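Local structure of nitrogen regulatory protein P-II (Thiomonas intermedia, 5D4N) at residues A[9-14]-A[96-101]. The protein binds adenine nucleotides as a carboxysome-associated PII-like trimer that responds to bicarbonate, and probably acts as a regulator of other proteins. Sequence-based numbering, arbitrary orientation. Where two conformers were deposited one is given.
Sequences LKKLEI and HDIQVG. With ACT (acetate ion), chain E.
Lys11 and His96 pair in an antiparallel strand contact, where strand 92-100, outermost within this chain, joins strand 7-17 of the PII-type sheet. Gln99 carries backbone bonds on to the second subunit. The backbones bond at Leu9-Ile98 and Lys11-His96. Between them Lys10 and Asp97, a non-hydrogen-bonded pair, lie on the face of helix 72-88. A bend at chi2 (-72°) puts Lys10 CD beside Asp97, and NZ forms a salt bridge to the syn lone pair of Asp97 OD1 at 2.6 Å.

The side chains of Lys11 and His96 point to the other face. From opposite faces of its plane, Lys11 O takes bonds from His96 N at 2.8 Å and His96 ND1 at 3.2 Å. The ND1 bond, bent at 140°, helps fix the ring's rotation. Lys11 CE lies over one face of the His96 ring, offset toward its rim, in a CH-pi contact. Glu13 crosses this ring obliquely. Its OE2, on the anti side, forms a salt bridge to Lys11 NZ at 3.1 Å. Lys11 NZ also salt-bridges Glu13 OE1 and hydrogen-bonds His96 NE2 of the second subunit; Lys11 of the third does the same here. An alanine at Glu13 would probably leave Lys11 here and Lys11 of the third subunit each short of a carboxylate mate, and open a gap beside the His96 ring. Sheet pairing thus joins a buried charge network around the trimer, whose carboxylates probably offset the lysine charges.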
loop_
_atom_site.group_PDB
_atom_site.type_symbol
_atom_site.label_atom_id
_atom_site.label_comp_id
_atom_site.label_asym_id
_atom_site.label_seq_id
_atom_site.Cartn_x
_atom_site.Cartn_y
_atom_site.Cartn_z
ATOM N N LEU A 9 -8.684 -9.738 -8.482
ATOM C CA LEU A 9 -9.002 -8.364 -8.868
ATOM C C LEU A 9 -7.663 -7.654 -9.022
ATOM O O LEU A 9 -6.628 -8.235 -8.697
ATOM C CB LEU A 9 -9.819 -7.660 -7.769
ATOM C CG LEU A 9 -10.960 -6.728 -8.189
ATOM C CD1 LEU A 9 -12.183 -7.448 -8.738
ATOM C CD2 LEU A 9 -11.371 -5.846 -7.029
ATOM N N LYS A 10 -7.677 -6.410 -9.493
ATOM C CA LYS A 10 -6.438 -5.625 -9.582
ATOM C C LYS A 10 -6.540 -4.495 -8.572
ATOM O O LYS A 10 -7.659 -4.120 -8.177
ATOM C CB LYS A 10 -6.293 -5.055 -11.003
ATOM C CG LYS A 10 -6.160 -6.145 -12.097
ATOM C CD LYS A 10 -4.811 -6.853 -12.059
ATOM C CE LYS A 10 -4.796 -7.949 -13.118
ATOM N NZ LYS A 10 -3.476 -8.585 -13.258
ATOM N N LYS A 11 -5.402 -3.984 -8.090
ATOM C CA LYS A 11 -5.435 -2.848 -7.174
ATOM C C LYS A 11 -4.421 -1.848 -7.669
ATOM O O LYS A 11 -3.234 -2.169 -7.812
ATOM C CB LYS A 11 -5.101 -3.253 -5.742
ATOM C CG LYS A 11 -5.463 -2.163 -4.706
ATOM C CD LYS A 11 -4.698 -2.337 -3.402
ATOM C CE LYS A 11 -3.255 -1.917 -3.494
ATOM N NZ LYS A 11 -2.592 -2.069 -2.150
ATOM N N LEU A 12 -4.899 -0.647 -7.960
ATOM C CA LEU A 12 -3.984 0.420 -8.376
ATOM C C LEU A 12 -3.558 1.230 -7.177
ATOM O O LEU A 12 -4.355 1.500 -6.282
ATOM C CB LEU A 12 -4.702 1.385 -9.337
ATOM C CG LEU A 12 -5.328 0.773 -10.602
ATOM C CD1 LEU A 12 -5.889 1.879 -11.498
ATOM C CD2 LEU A 12 -4.346 -0.053 -11.351
ATOM N N GLU A 13 -2.298 1.671 -7.191
ATOM C CA GLU A 13 -1.808 2.687 -6.257
ATOM C C GLU A 13 -1.394 3.839 -7.182
ATOM O O GLU A 13 -0.522 3.647 -8.037
ATOM C CB GLU A 13 -0.585 2.224 -5.454
ATOM C CG GLU A 13 -1.030 1.218 -4.398
ATOM C CD GLU A 13 0.080 0.659 -3.525
ATOM O OE1 GLU A 13 1.271 0.860 -3.845
ATOM O OE2 GLU A 13 -0.256 -0.019 -2.529
ATOM N N ILE A 14 -2.092 4.979 -7.094
ATOM C CA ILE A 14 -1.859 6.118 -8.003
ATOM C C ILE A 14 -1.288 7.227 -7.148
ATOM O O ILE A 14 -1.989 7.726 -6.268
ATOM C CB ILE A 14 -3.183 6.550 -8.633
ATOM C CG1 ILE A 14 -3.842 5.377 -9.387
ATOM C CG2 ILE A 14 -2.951 7.777 -9.562
ATOM C CD1 ILE A 14 -5.394 5.588 -9.590
ATOM N N HIS A 96 -1.341 -3.895 -8.947
ATOM C CA HIS A 96 -1.112 -5.093 -8.125
ATOM C C HIS A 96 -2.186 -6.125 -8.450
ATOM O O HIS A 96 -3.321 -5.770 -8.837
ATOM C CB HIS A 96 -1.345 -4.748 -6.624
ATOM C CG HIS A 96 -0.377 -3.770 -6.039
ATOM N ND1 HIS A 96 -0.428 -2.430 -6.373
ATOM C CD2 HIS A 96 0.596 -3.952 -5.109
ATOM C CE1 HIS A 96 0.537 -1.844 -5.655
ATOM N NE2 HIS A 96 1.161 -2.714 -4.876
ATOM N N ASP A 97 -1.873 -7.398 -8.205
ATOM C CA ASP A 97 -2.863 -8.452 -8.230
ATOM C C ASP A 97 -3.305 -8.583 -6.781
ATOM O O ASP A 97 -2.476 -8.565 -5.860
ATOM C CB ASP A 97 -2.238 -9.776 -8.682
ATOM C CG ASP A 97 -2.070 -9.827 -10.176
ATOM O OD1 ASP A 97 -2.979 -9.400 -10.876
ATOM O OD2 ASP A 97 -1.073 -10.396 -10.637
ATOM N N ILE A 98 -4.608 -8.680 -6.559
ATOM C CA ILE A 98 -5.121 -8.961 -5.224
ATOM C C ILE A 98 -6.251 -9.963 -5.330
ATOM O O ILE A 98 -6.695 -10.302 -6.431
ATOM C CB ILE A 98 -5.616 -7.672 -4.487
ATOM C CG1 ILE A 98 -6.756 -6.988 -5.288
ATOM C CG2 ILE A 98 -4.444 -6.672 -4.227
ATOM C CD1 ILE A 98 -7.661 -5.981 -4.478
ATOM N N GLN A 99 -6.754 -10.381 -4.172
ATOM C CA GLN A 99 -7.925 -11.240 -4.091
ATOM C C GLN A 99 -8.918 -10.563 -3.169
ATOM O O GLN A 99 -8.534 -9.879 -2.206
ATOM C CB GLN A 99 -7.563 -12.617 -3.535
ATOM C CG GLN A 99 -6.694 -13.442 -4.459
ATOM C CD GLN A 99 -6.367 -14.745 -3.770
ATOM O OE1 GLN A 99 -5.479 -14.828 -2.906
ATOM N NE2 GLN A 99 -7.121 -15.780 -4.092
ATOM N N VAL A 100 -10.208 -10.747 -3.471
ATOM C CA VAL A 100 -11.273 -10.169 -2.667
ATOM C C VAL A 100 -12.324 -11.240 -2.434
ATOM O O VAL A 100 -12.433 -12.201 -3.204
ATOM C CB VAL A 100 -11.926 -8.917 -3.334
ATOM C CG1 VAL A 100 -10.897 -7.770 -3.493
ATOM C CG2 VAL A 100 -12.542 -9.260 -4.704
ATOM N N GLY A 101 -13.153 -11.012 -1.434
ATOM C CA GLY A 101 -14.241 -11.958 -1.191
ATOM C C GLY A 101 -15.534 -11.620 -1.904
ATOM O O GLY A 101 -16.379 -12.509 -2.071
HETATM C C ACT E . -13.812 -8.073 0.088
HETATM O O ACT E . -12.647 -8.484 -0.170
HETATM O OXT ACT E . -14.900 -8.530 -0.280
HETATM C CH3 ACT E . -13.886 -6.889 0.887
HETATM O O HOH W 1 -5.522 -10.556 -9.775
#